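Local atomic coordinates of fatty acid CoA ligase (Marinactinospora thermotolerans, PDB entry 6SQ8), a protein that belongs to the ANL superfamily of AMP-binding enzymes, with an AMP-binding domain and a C-terminal domain, and carries adenosine monophosphate in its pocket. Residues A[4-9]-A[176-181]; A[69-74]-A[209-214]; A[197-202]-A[247-252]. All blocks are in the same frame, centred on the assembly; numbering follows the deposited sequence.

Contact 1 (A[4-9]-A[176-181]); sequences MGYARR and TAMSAC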
ATOM      1  N   MET A   4     -19.686  13.443  -6.279  1.00 41.28           N
ATOM      2  CA  MET A   4     -18.786  14.504  -6.741  1.00 42.10           C
ATOM      3  C   MET A   4     -18.185  15.280  -5.555  1.00 36.55           C
ATOM      4  O   MET A   4     -17.285  16.124  -5.740  1.00 35.91           O
ATOM      5  CB  MET A   4     -19.515  15.499  -7.657  1.00 43.22           C
ATOM      6  CG  MET A   4     -20.660  16.229  -6.977  1.00 43.50           C
ATOM      7  SD  MET A   4     -21.041  17.802  -7.751  1.00 48.02           S
ATOM      8  CE  MET A   4     -19.600  18.763  -7.272  1.00 50.88           C
ATOM      9  N   GLY A   5     -18.679  15.013  -4.347  1.00 31.85           N
ATOM     10  CA  GLY A   5     -18.271  15.752  -3.164  1.00 33.77           C
ATOM     11  C   GLY A   5     -16.793  15.568  -2.850  1.00 34.68           C
ATOM     12  O   GLY A   5     -16.126  16.518  -2.379  1.00 30.79           O
ATOM     13  N   TYR A   6     -16.278  14.361  -3.132  1.00 34.82           N
ATOM     14  CA  TYR A   6     -14.878  14.004  -2.860  1.00 35.28           C
ATOM     15  C   TYR A   6     -13.926  14.821  -3.747  1.00 34.92           C
ATOM     16  O   TYR A   6     -13.091  15.563  -3.231  1.00 36.56           O
ATOM     17  CB  TYR A   6     -14.611  12.503  -3.025  1.00 36.15           C
ATOM     18  CG  TYR A   6     -13.158  12.147  -2.826  1.00 36.95           C
ATOM     19  CD1 TYR A   6     -12.520  12.432  -1.626  1.00 38.97           C
ATOM     20  CD2 TYR A   6     -12.404  11.585  -3.842  1.00 36.42           C
ATOM     21  CE1 TYR A   6     -11.174  12.168  -1.435  1.00 39.80           C
ATOM     22  CE2 TYR A   6     -11.060  11.304  -3.668  1.00 38.64           C
ATOM     23  CZ  TYR A   6     -10.441  11.607  -2.464  1.00 39.58           C
ATOM     24  OH  TYR A   6      -9.121  11.331  -2.273  1.00 41.58           O
ATOM     25  N   ALA A   7     -14.062  14.682  -5.063  1.00 33.15           N
ATOM     26  CA  ALA A   7     -13.222  15.418  -5.999  1.00 34.10           C
ATOM     27  C   ALA A   7     -13.228  16.908  -5.644  1.00 33.33           C
ATOM     28  O   ALA A   7     -12.184  17.554  -5.647  1.00 34.92           O
ATOM     29  CB  ALA A   7     -13.684  15.183  -7.420  1.00 37.42           C
ATOM     30  N   ARG A   8     -14.407  17.448  -5.323  1.00 37.03           N
ATOM     31  CA  ARG A   8     -14.553  18.868  -4.979  1.00 39.30           C
ATOM     32  C   ARG A   8     -13.778  19.154  -3.688  1.00 35.07           C
ATOM     33  O   ARG A   8     -13.158  20.195  -3.579  1.00 31.71           O
ATOM     34  CB  ARG A   8     -16.032  19.275  -4.841  1.00 44.68           C
ATOM     35  CG  ARG A   8     -16.285  20.784  -4.805  1.00 49.81           C
ATOM     36  CD  ARG A   8     -17.679  21.196  -4.335  1.00 53.35           C
ATOM     37  NE  ARG A   8     -17.792  21.391  -2.882  1.00 55.83           N
ATOM     38  CZ  ARG A   8     -17.999  22.564  -2.285  1.00 56.22           C
ATOM     39  NH1 ARG A   8     -18.004  23.682  -2.997  1.00 49.58           N
ATOM     40  NH2 ARG A   8     -18.256  22.613  -0.981  1.00 53.80           N
ATOM     41  N   ARG A   9     -13.833  18.230  -2.717  1.00 33.80           N
ATOM     42  CA  ARG A   9     -13.128  18.407  -1.435  1.00 32.72           C
ATOM     43  C   ARG A   9     -11.634  18.591  -1.687  1.00 32.74           C
ATOM     44  O   ARG A   9     -10.986  19.443  -1.049  1.00 33.10           O
ATOM     45  CB  ARG A   9     -13.329  17.223  -0.484  1.00 32.07           C
ATOM     46  CG  ARG A   9     -12.718  17.434   0.897  1.00 30.31           C
ATOM     47  CD  ARG A   9     -12.806  16.179   1.741  1.00 29.30           C
ATOM     48  NE  ARG A   9     -12.124  16.332   3.024  1.00 27.95           N
ATOM     49  CZ  ARG A   9     -12.339  15.560   4.077  1.00 24.97           C
ATOM     50  NH1 ARG A   9     -13.106  14.481   3.978  1.00 22.64           N
ATOM     51  NH2 ARG A   9     -11.796  15.888   5.232  1.00 22.95           N
ATOM     52  N   THR A 176     -17.294   8.265  -0.987  1.00 35.60           N
ATOM     53  CA  THR A 176     -17.457   8.497   0.444  1.00 35.86           C
ATOM     54  C   THR A 176     -16.271   7.917   1.210  1.00 33.27           C
ATOM     55  O   THR A 176     -15.752   8.542   2.123  1.00 32.58           O
ATOM     56  CB  THR A 176     -18.717   7.841   1.014  1.00 39.15           C
ATOM     57  OG1 THR A 176     -19.824   8.257   0.222  1.00 43.81           O
ATOM     58  CG2 THR A 176     -18.958   8.211   2.462  1.00 40.36           C
ATOM     59  N   ALA A 177     -15.901   6.693   0.841  1.00 31.80           N
ATOM     60  CA  ALA A 177     -14.806   5.983   1.457  1.00 32.43           C
ATOM     61  C   ALA A 177     -13.494   6.775   1.292  1.00 29.61           C
ATOM     62  O   ALA A 177     -12.743   6.898   2.249  1.00 26.71           O
ATOM     63  CB  ALA A 177     -14.717   4.589   0.867  1.00 33.80           C
ATOM     64  N   MET A 178     -13.254   7.324   0.098  1.00 28.43           N
ATOM     65  CA  MET A 178     -12.020   8.074  -0.177  1.00 31.43           C
ATOM     66  C   MET A 178     -12.015   9.386   0.613  1.00 33.27           C
ATOM     67  O   MET A 178     -10.948   9.854   1.025  1.00 33.95           O
ATOM     68  CB  MET A 178     -11.841   8.393  -1.666  1.00 33.95           C
ATOM     69  CG  MET A 178     -11.466   7.170  -2.499  1.00 36.07           C
ATOM     70  SD  MET A 178     -10.267   6.075  -1.680  1.00 39.43           S
ATOM     71  CE  MET A 178      -9.218   5.692  -3.081  1.00 44.26           C
ATOM     72  N   SER A 179     -13.202   9.970   0.823  1.00 33.32           N
ATOM     73  CA  SER A 179     -13.327  11.154   1.664  1.00 33.71           C
ATOM     74  C   SER A 179     -12.966  10.800   3.115  1.00 36.14           C
ATOM     75  O   SER A 179     -12.278  11.575   3.790  1.00 39.99           O
ATOM     76  CB  SER A 179     -14.700  11.768   1.582  1.00 32.68           C
ATOM     77  OG  SER A 179     -14.718  13.054   2.203  1.00 30.60           O
ATOM     78  N   ALA A 180     -13.424   9.634   3.592  1.00 32.15           N
ATOM     79  CA  ALA A 180     -13.134   9.196   4.947  1.00 31.54           C
ATOM     80  C   ALA A 180     -11.621   9.022   5.130  1.00 29.41           C
ATOM     81  O   ALA A 180     -11.092   9.321   6.204  1.00 28.53           O
ATOM     82  CB  ALA A 180     -13.884   7.915   5.261  1.00 33.76           C
ATOM     83  N   CYS A 181     -10.935   8.563   4.075  1.00 28.48           N
ATOM     84  CA  CYS A 181      -9.490   8.363   4.093  1.00 27.13           C
ATOM     85  C   CYS A 181      -8.764   9.680   4.361  1.00 25.08           C
ATOM     86  O   CYS A 181      -7.713   9.673   4.980  1.00 24.44           O
ATOM     87  CB  CYS A 181      -8.989   7.759   2.790  1.00 27.08           C
ATOM     88  SG  CYS A 181      -9.479   6.026   2.603  1.00 30.60           S
TER
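Tyr6 lays one face of its ring over the CB of Met178, which sits 3.6 Å from the ring centroid and 13° off the ring normal, the geometry of a CH-pi contact. With CG anti to the backbone N, the ring projects from its helix onto the backbone of the other, and Tyr6 CE1 comes within 3.4 Å of Met178 O. Tyr6 CD1 also comes to 3.5 Å from Ser179 N, in an oblique approach. Of the Met178 side chain, CB makes the contact, alongside the residue's carbonyl O; beyond CB the thioether bends away.

One turn further on, Arg9 runs out fully extended from CG to NE and meets Ser179 from the edge of its guanidinium. Arg9 NH1 donates to Ser179 OG, 2.8 Å away, with an N-H...O angle of 145°, and the oxygen lies in the guanidinium plane. The other terminal nitrogen, NH2, forms a salt bridge with Asp183 on the same helix as Ser179, so the guanidinium has two separate partners there, which limits its rotation.

Segments 5-9 and 176-181, of helices 5-13 and 175-189, pack with their axes 9.2 Å apart at 32°. The Met178 side chain is about 5 Å from the bound 1-ethanoyl-9H-pyrido[3,4-b]indole-3-carboxylic acid, which places this helix pair beside the pocket. Helix 205-215 covers Tyr6 and Met178 through Glu208 and hydrogen-bonds Tyr6 OH through Gln211, while Ala156 and Val157 of strand 155-160 touch the Met178 side chain.

Contact 2 (A[69-74]-A[209-214]); sequences AVQAIG and LAQCTL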
ATOM      1  N   ALA A  69      -9.262  14.704 -12.294  1.00 34.88           N
ATOM      2  CA  ALA A  69     -10.131  15.002 -13.432  1.00 34.45           C
ATOM      3  C   ALA A  69     -11.063  13.816 -13.715  1.00 34.27           C
ATOM      4  O   ALA A  69     -12.258  14.001 -13.859  1.00 36.07           O
ATOM      5  CB  ALA A  69      -9.307  15.368 -14.637  1.00 35.36           C
ATOM      6  N   VAL A  70     -10.516  12.602 -13.767  1.00 33.74           N
ATOM      7  CA  VAL A  70     -11.314  11.409 -13.999  1.00 34.01           C
ATOM      8  C   VAL A  70     -12.428  11.304 -12.953  1.00 36.96           C
ATOM      9  O   VAL A  70     -13.540  10.870 -13.259  1.00 48.05           O
ATOM     10  CB  VAL A  70     -10.441  10.143 -13.990  1.00 36.48           C
ATOM     11  CG1 VAL A  70     -11.282   8.869 -13.869  1.00 38.24           C
ATOM     12  CG2 VAL A  70      -9.525  10.091 -15.213  1.00 37.50           C
ATOM     13  N   GLN A  71     -12.124  11.667 -11.707  1.00 37.52           N
ATOM     14  CA  GLN A  71     -13.079  11.535 -10.605  1.00 37.41           C
ATOM     15  C   GLN A  71     -14.109  12.670 -10.670  1.00 37.05           C
ATOM     16  O   GLN A  71     -15.296  12.435 -10.488  1.00 39.73           O
ATOM     17  CB  GLN A  71     -12.337  11.463  -9.271  1.00 36.97           C
ATOM     18  CG  GLN A  71     -11.668  10.103  -9.047  1.00 36.33           C
ATOM     19  CD  GLN A  71     -10.739  10.094  -7.860  1.00 34.27           C
ATOM     20  OE1 GLN A  71     -10.235  11.131  -7.434  1.00 33.95           O
ATOM     21  NE2 GLN A  71     -10.510   8.917  -7.306  1.00 33.60           N
ATOM     22  N   ALA A  72     -13.636  13.888 -10.942  1.00 36.15           N
ATOM     23  CA  ALA A  72     -14.478  15.078 -11.093  1.00 35.87           C
ATOM     24  C   ALA A  72     -15.567  14.853 -12.151  1.00 36.73           C
ATOM     25  O   ALA A  72     -16.702  15.241 -11.938  1.00 40.60           O
ATOM     26  CB  ALA A  72     -13.625  16.269 -11.452  1.00 36.60           C
ATOM     27  N   ILE A  73     -15.223  14.203 -13.269  1.00 37.40           N
ATOM     28  CA  ILE A  73     -16.172  13.990 -14.386  1.00 37.11           C
ATOM     29  C   ILE A  73     -16.995  12.715 -14.146  1.00 40.20           C
ATOM     30  O   ILE A  73     -17.542  12.129 -15.094  1.00 42.17           O
ATOM     31  CB  ILE A  73     -15.497  13.968 -15.776  1.00 34.03           C
ATOM     32  CG1 ILE A  73     -14.708  12.678 -16.029  1.00 33.81           C
ATOM     33  CG2 ILE A  73     -14.674  15.220 -16.009  1.00 30.61           C
ATOM     34  CD1 ILE A  73     -14.479  12.389 -17.462  1.00 34.48           C
ATOM     35  N   GLY A  74     -17.097  12.280 -12.887  1.00 39.56           N
ATOM     36  CA  GLY A  74     -17.999  11.199 -12.523  1.00 36.88           C
ATOM     37  C   GLY A  74     -17.561   9.837 -13.044  1.00 34.92           C
ATOM     38  O   GLY A  74     -18.356   8.925 -13.059  1.00 34.69           O
ATOM     39  N   LEU A 209      -2.573   9.359  -1.247  1.00 28.86           N
ATOM     40  CA  LEU A 209      -1.852  10.203  -0.305  1.00 30.19           C
ATOM     41  C   LEU A 209      -1.662  11.595  -0.916  1.00 31.41           C
ATOM     42  O   LEU A 209      -1.683  12.599  -0.194  1.00 33.93           O
ATOM     43  CB  LEU A 209      -0.501   9.578   0.061  1.00 30.88           C
ATOM     44  CG  LEU A 209      -0.559   8.296   0.894  1.00 30.33           C
ATOM     45  CD1 LEU A 209       0.809   7.663   1.007  1.00 30.44           C
ATOM     46  CD2 LEU A 209      -1.128   8.548   2.275  1.00 31.70           C
ATOM     47  N   ALA A 210      -1.457  11.658  -2.235  1.00 29.36           N
ATOM     48  CA  ALA A 210      -1.318  12.929  -2.911  1.00 30.40           C
ATOM     49  C   ALA A 210      -2.619  13.728  -2.749  1.00 30.07           C
ATOM     50  O   ALA A 210      -2.594  14.931  -2.465  1.00 29.56           O
ATOM     51  CB  ALA A 210      -0.970  12.708  -4.361  1.00 31.02           C
ATOM     52  N   GLN A 211      -3.752  13.038  -2.919  1.00 28.51           N
ATOM     53  CA  GLN A 211      -5.070  13.679  -2.792  1.00 28.83           C
ATOM     54  C   GLN A 211      -5.294  14.157  -1.350  1.00 28.24           C
ATOM     55  O   GLN A 211      -5.743  15.285  -1.152  1.00 28.09           O
ATOM     56  CB  GLN A 211      -6.176  12.748  -3.293  1.00 29.26           C
ATOM     57  CG  GLN A 211      -6.240  12.708  -4.813  1.00 31.57           C
ATOM     58  CD  GLN A 211      -7.430  11.979  -5.380  1.00 32.50           C
ATOM     59  OE1 GLN A 211      -8.032  11.106  -4.740  1.00 33.18           O
ATOM     60  NE2 GLN A 211      -7.728  12.304  -6.627  1.00 32.29           N
ATOM     61  N   CYS A 212      -4.958  13.314  -0.358  1.00 25.93           N
ATOM     62  CA  CYS A 212      -5.023  13.711   1.045  1.00 23.48           C
ATOM     63  C   CYS A 212      -4.177  14.968   1.273  1.00 21.58           C
ATOM     64  O   CYS A 212      -4.586  15.888   1.946  1.00 21.80           O
ATOM     65  CB  CYS A 212      -4.550  12.587   1.951  1.00 24.35           C
ATOM     66  SG  CYS A 212      -5.697  11.193   1.979  1.00 25.37           S
ATOM     67  N   THR A 213      -2.983  14.994   0.689  1.00 21.39           N
ATOM     68  CA  THR A 213      -2.046  16.094   0.856  1.00 21.37           C
ATOM     69  C   THR A 213      -2.647  17.372   0.262  1.00 22.65           C
ATOM     70  O   THR A 213      -2.612  18.441   0.902  1.00 23.13           O
ATOM     71  CB  THR A 213      -0.686  15.751   0.245  1.00 20.65           C
ATOM     72  OG1 THR A 213      -0.251  14.596   0.955  1.00 20.86           O
ATOM     73  CG2 THR A 213       0.331  16.864   0.351  1.00 20.02           C
ATOM     74  N   LEU A 214      -3.206  17.266  -0.950  1.00 23.15           N
ATOM     75  CA  LEU A 214      -3.781  18.431  -1.613  1.00 22.81           C
ATOM     76  C   LEU A 214      -4.977  18.952  -0.806  1.00 23.14           C
ATOM     77  O   LEU A 214      -5.070  20.149  -0.554  1.00 25.98           O
ATOM     78  CB  LEU A 214      -4.188  18.064  -3.036  1.00 22.50           C
ATOM     79  CG  LEU A 214      -3.039  17.876  -4.028  1.00 22.66           C
ATOM     80  CD1 LEU A 214      -3.547  17.358  -5.362  1.00 22.24           C
ATOM     81  CD2 LEU A 214      -2.293  19.175  -4.240  1.00 23.15           C
TER
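The backbones carrying Gln71 and Gln211 stay well apart, with 11.4 Å between their CA atoms, and the two side chains cross this gap from opposite directions. Each has CG beside its own backbone N and anti to the carbonyl carbon, and each chain is extended beyond CG, which gives both amides the reach to meet midway. Gln211 NE2 donates to Gln71 OE1 at 2.9 Å with an N-H...O angle of 159°. The acceptor lies near the amide plane of Gln211, whereas the donor is tilted 27° from the carbonyl plane of Gln71; the two amides are turned 38° against each other.

Both remaining amide ends have partners: Gln71 NE2 bonds to Ala156 O on strand 155-160, and Gln211 OE1 to Tyr6 OH. The bonds are consistent with this orientation of each amide, and they link Tyr6, Gln211, Gln71 and Ala156 O in a buried run of hydrogen bonds. The contact covers just 64 Å², so it is a bridge and not a packed interface.

A Schellman motif, with Gly74 at C-prime, ends helix 61-72 just after Gln71, and the glutamine pair joins that helix terminus to helix 205-215 within the AMP-binding domain.

Contact 3 (A[197-202]-A[247-252]); sequences LIPIPL and PNWLYQ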
ATOM      1  N   LEU A 197       6.409  13.735   0.824  1.00 25.91           N
ATOM      2  CA  LEU A 197       7.279  13.094  -0.142  1.00 25.02           C
ATOM      3  C   LEU A 197       6.651  11.754  -0.528  1.00 22.77           C
ATOM      4  O   LEU A 197       6.404  10.900   0.326  1.00 20.08           O
ATOM      5  CB  LEU A 197       8.643  12.881   0.520  1.00 28.24           C
ATOM      6  CG  LEU A 197       9.885  13.037  -0.361  1.00 31.47           C
ATOM      7  CD1 LEU A 197      11.032  12.141   0.116  1.00 30.37           C
ATOM      8  CD2 LEU A 197       9.586  12.755  -1.817  1.00 35.37           C
ATOM      9  N   ILE A 198       6.402  11.570  -1.814  1.00 22.14           N
ATOM     10  CA  ILE A 198       5.758  10.377  -2.280  1.00 24.00           C
ATOM     11  C   ILE A 198       6.624   9.718  -3.339  1.00 24.53           C
ATOM     12  O   ILE A 198       6.567  10.084  -4.506  1.00 27.07           O
ATOM     13  CB  ILE A 198       4.349  10.681  -2.814  1.00 24.51           C
ATOM     14  CG1 ILE A 198       3.559  11.493  -1.785  1.00 24.66           C
ATOM     15  CG2 ILE A 198       3.645   9.389  -3.186  1.00 23.37           C
ATOM     16  CD1 ILE A 198       2.096  11.610  -2.073  1.00 24.90           C
ATOM     17  N   PRO A 199       7.426   8.714  -2.944  1.00 24.70           N
ATOM     18  CA  PRO A 199       8.183   7.896  -3.883  1.00 25.28           C
ATOM     19  C   PRO A 199       7.520   6.561  -4.247  1.00 25.45           C
ATOM     20  O   PRO A 199       8.104   5.788  -4.987  1.00 29.64           O
ATOM     21  CB  PRO A 199       9.441   7.645  -3.043  1.00 25.97           C
ATOM     22  CG  PRO A 199       8.900   7.436  -1.645  1.00 26.84           C
ATOM     23  CD  PRO A 199       7.686   8.337  -1.548  1.00 26.41           C
ATOM     24  N   ILE A 200       6.336   6.282  -3.707  1.00 24.63           N
ATOM     25  CA  ILE A 200       5.590   5.106  -4.110  1.00 25.56           C
ATOM     26  C   ILE A 200       4.736   5.474  -5.317  1.00 26.43           C
ATOM     27  O   ILE A 200       4.432   6.635  -5.514  1.00 27.31           O
ATOM     28  CB  ILE A 200       4.749   4.530  -2.955  1.00 26.40           C
ATOM     29  CG1 ILE A 200       3.657   5.492  -2.488  1.00 27.73           C
ATOM     30  CG2 ILE A 200       5.642   4.097  -1.815  1.00 26.52           C
ATOM     31  CD1 ILE A 200       2.880   5.000  -1.284  1.00 28.48           C
ATOM     32  N   PRO A 201       4.327   4.510  -6.167  1.00 28.48           N
ATOM     33  CA  PRO A 201       3.640   4.834  -7.408  1.00 29.55           C
ATOM     34  C   PRO A 201       2.311   5.562  -7.167  1.00 33.72           C
ATOM     35  O   PRO A 201       1.559   5.185  -6.261  1.00 38.45           O
ATOM     36  CB  PRO A 201       3.365   3.458  -8.041  1.00 29.15           C
ATOM     37  CG  PRO A 201       4.367   2.538  -7.400  1.00 28.28           C
ATOM     38  CD  PRO A 201       4.503   3.060  -5.992  1.00 29.18           C
ATOM     39  N   LEU A 202       2.034   6.583  -8.001  1.00 34.03           N
ATOM     40  CA  LEU A 202       0.795   7.356  -7.961  1.00 32.15           C
ATOM     41  C   LEU A 202      -0.410   6.512  -8.399  1.00 33.18           C
ATOM     42  O   LEU A 202      -1.552   6.946  -8.225  1.00 37.47           O
ATOM     43  CB  LEU A 202       0.945   8.577  -8.867  1.00 32.80           C
ATOM     44  CG  LEU A 202       1.767   9.735  -8.296  1.00 33.67           C
ATOM     45  CD1 LEU A 202       1.817  10.909  -9.294  1.00 31.09           C
ATOM     46  CD2 LEU A 202       1.218  10.189  -6.939  1.00 32.31           C
ATOM     47  N   PRO A 247       8.561  -0.906   3.948  1.00 22.68           N
ATOM     48  CA  PRO A 247       9.430  -1.222   5.078  1.00 22.79           C
ATOM     49  C   PRO A 247      10.909  -1.381   4.706  1.00 22.97           C
ATOM     50  O   PRO A 247      11.757  -0.846   5.409  1.00 25.13           O
ATOM     51  CB  PRO A 247       8.818  -2.520   5.606  1.00 23.08           C
ATOM     52  CG  PRO A 247       7.346  -2.384   5.281  1.00 22.27           C
ATOM     53  CD  PRO A 247       7.349  -1.740   3.915  1.00 22.06           C
ATOM     54  N   ASN A 248      11.209  -2.080   3.605  1.00 24.13           N
ATOM     55  CA  ASN A 248      12.601  -2.308   3.218  1.00 25.68           C
ATOM     56  C   ASN A 248      13.294  -0.961   2.960  1.00 24.93           C
ATOM     57  O   ASN A 248      14.479  -0.815   3.236  1.00 24.39           O
ATOM     58  CB  ASN A 248      12.733  -3.202   1.986  1.00 28.43           C
ATOM     59  CG  ASN A 248      12.487  -4.676   2.265  1.00 33.70           C
ATOM     60  OD1 ASN A 248      12.620  -5.165   3.386  1.00 40.30           O
ATOM     61  ND2 ASN A 248      12.101  -5.421   1.246  1.00 38.20           N
ATOM     62  N   TRP A 249      12.540   0.004   2.432  1.00 24.22           N
ATOM     63  CA  TRP A 249      13.058   1.340   2.140  1.00 24.03           C
ATOM     64  C   TRP A 249      13.382   2.076   3.445  1.00 22.77           C
ATOM     65  O   TRP A 249      14.354   2.814   3.527  1.00 22.49           O
ATOM     66  CB  TRP A 249      12.079   2.160   1.283  1.00 23.51           C
ATOM     67  CG  TRP A 249      11.700   1.545  -0.024  1.00 24.59           C
ATOM     68  CD1 TRP A 249      12.161   0.376  -0.557  1.00 25.57           C
ATOM     69  CD2 TRP A 249      10.767   2.076  -0.981  1.00 24.78           C
ATOM     70  NE1 TRP A 249      11.568   0.138  -1.770  1.00 26.23           N
ATOM     71  CE2 TRP A 249      10.714   1.168  -2.059  1.00 25.58           C
ATOM     72  CE3 TRP A 249       9.963   3.218  -1.027  1.00 23.35           C
ATOM     73  CZ2 TRP A 249       9.897   1.376  -3.167  1.00 26.25           C
ATOM     74  CZ3 TRP A 249       9.160   3.420  -2.123  1.00 24.20           C
ATOM     75  CH2 TRP A 249       9.121   2.508  -3.175  1.00 24.33           C
ATOM     76  N   LEU A 250      12.531   1.897   4.453  1.00 22.83           N
ATOM     77  CA  LEU A 250      12.788   2.453   5.746  1.00 23.30           C
ATOM     78  C   LEU A 250      14.163   1.987   6.205  1.00 23.91           C
ATOM     79  O   LEU A 250      14.995   2.800   6.587  1.00 23.78           O
ATOM     80  CB  LEU A 250      11.729   1.987   6.744  1.00 23.94           C
ATOM     81  CG  LEU A 250      12.006   2.419   8.176  1.00 25.19           C
ATOM     82  CD1 LEU A 250      12.034   3.937   8.293  1.00 25.92           C
ATOM     83  CD2 LEU A 250      10.993   1.824   9.123  1.00 26.11           C
ATOM     84  N   TYR A 251      14.381   0.671   6.164  1.00 25.49           N
ATOM     85  CA  TYR A 251      15.626   0.112   6.679  1.00 27.86           C
ATOM     86  C   TYR A 251      16.803   0.703   5.889  1.00 28.69           C
ATOM     87  O   TYR A 251      17.780   1.129   6.499  1.00 29.06           O
ATOM     88  CB  TYR A 251      15.628  -1.425   6.681  1.00 28.15           C
ATOM     89  CG  TYR A 251      14.360  -2.111   7.129  1.00 27.74           C
ATOM     90  CD1 TYR A 251      13.581  -1.631   8.173  1.00 28.22           C
ATOM     91  CD2 TYR A 251      13.947  -3.273   6.496  1.00 27.62           C
ATOM     92  CE1 TYR A 251      12.412  -2.279   8.558  1.00 29.74           C
ATOM     93  CE2 TYR A 251      12.788  -3.935   6.874  1.00 29.26           C
ATOM     94  CZ  TYR A 251      12.013  -3.439   7.906  1.00 28.65           C
ATOM     95  OH  TYR A 251      10.872  -4.116   8.234  1.00 26.66           O
ATOM     96  N   GLN A 252      16.697   0.760   4.552  1.00 29.52           N
ATOM     97  CA  GLN A 252      17.763   1.298   3.709  1.00 29.91           C
ATOM     98  C   GLN A 252      18.058   2.758   4.063  1.00 29.56           C
ATOM     99  O   GLN A 252      19.205   3.167   4.077  1.00 29.48           O
ATOM    100  CB  GLN A 252      17.401   1.219   2.230  1.00 33.00           C
ATOM    101  CG  GLN A 252      17.566  -0.169   1.639  1.00 37.29           C
ATOM    102  CD  GLN A 252      17.104  -0.211   0.207  1.00 38.97           C
ATOM    103  OE1 GLN A 252      16.217  -0.987  -0.134  1.00 41.33           O
ATOM    104  NE2 GLN A 252      17.706   0.625  -0.630  1.00 38.65           N
TER
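Trp249 sets its CG beside the backbone N (chi1 -57°) and holds the indole with CD1 nearly eclipsing CA (chi2 -3°), an arrangement that sends the six-membered ring away from its own helix and toward Pro199 and Ile200. On the other side, Ile200 has its CG1 wedged between backbone N and carbonyl carbon (chi1 64°), which leaves CG2 as the branch that meets the indole. The setting is the parallel-stranded part of the AMP-binding domain of the ANL fold: strand 195-198 runs beside strand 242-245, residues 199-202 leave the end of the first, and helix 247-255 begins just after the second.

The contact is carried by the far corner of the indole. Ile200 CG2 comes to 3.6 Å from Trp249 CZ3 and to 4.1 Å from Trp249 CH2, approaching obliquely to the ring. Pro199 contributes in two ways, with its CG 4.1 Å from Trp249 CZ3 and its carbonyl O 3.9 Å from the same carbon. Pro199 and Trp249 run past one another, with Trp249 CZ3 the nearest ring atom to Pro199 CG.

No hydrogen bond crosses between the segments, and the nearest CA atoms, in Pro199 and Trp249, are 10.2 Å apart; the 110 Å² buried is mainly the indole packing against Ile200, the Pro199 ring and the Pro199 carbonyl. Trp249 also stacks with Phe226, consistent with a fixed position for the indole. Ile200 touches Phe244, a residue of the 1-ethanoyl-9H-pyrido[3,4-b]indole-3-carboxylic acid pocket, and its own side chain is about 8 Å from that ligand, consistent with a second-shell position. The Asn59 amide also holds the loop, its ND2 bonded to Ile200 O and its OD1 to Leu202 N.

Overall arrangement
Contacts 1 and 2 are neighbours, their centres about 8 Å apart, and they meet where Tyr6 of the first reaches Gln211 of the second. Contact 3 is more remote, its centre about 25 Å from that of contact 1 and about 21 Å from that of contact 2, yet helix 205-215 packs on strand 195-198 and so ties contacts 2 and 3 through Ile198. Along the chain, contact 2 crosses both of the others, while contact 1 closes before contact 3 opens. Helix 205-215 thus joins the set within the AMP-binding domain, meeting helix 5-13 at contact 1 and strand 195-198 at contact 3.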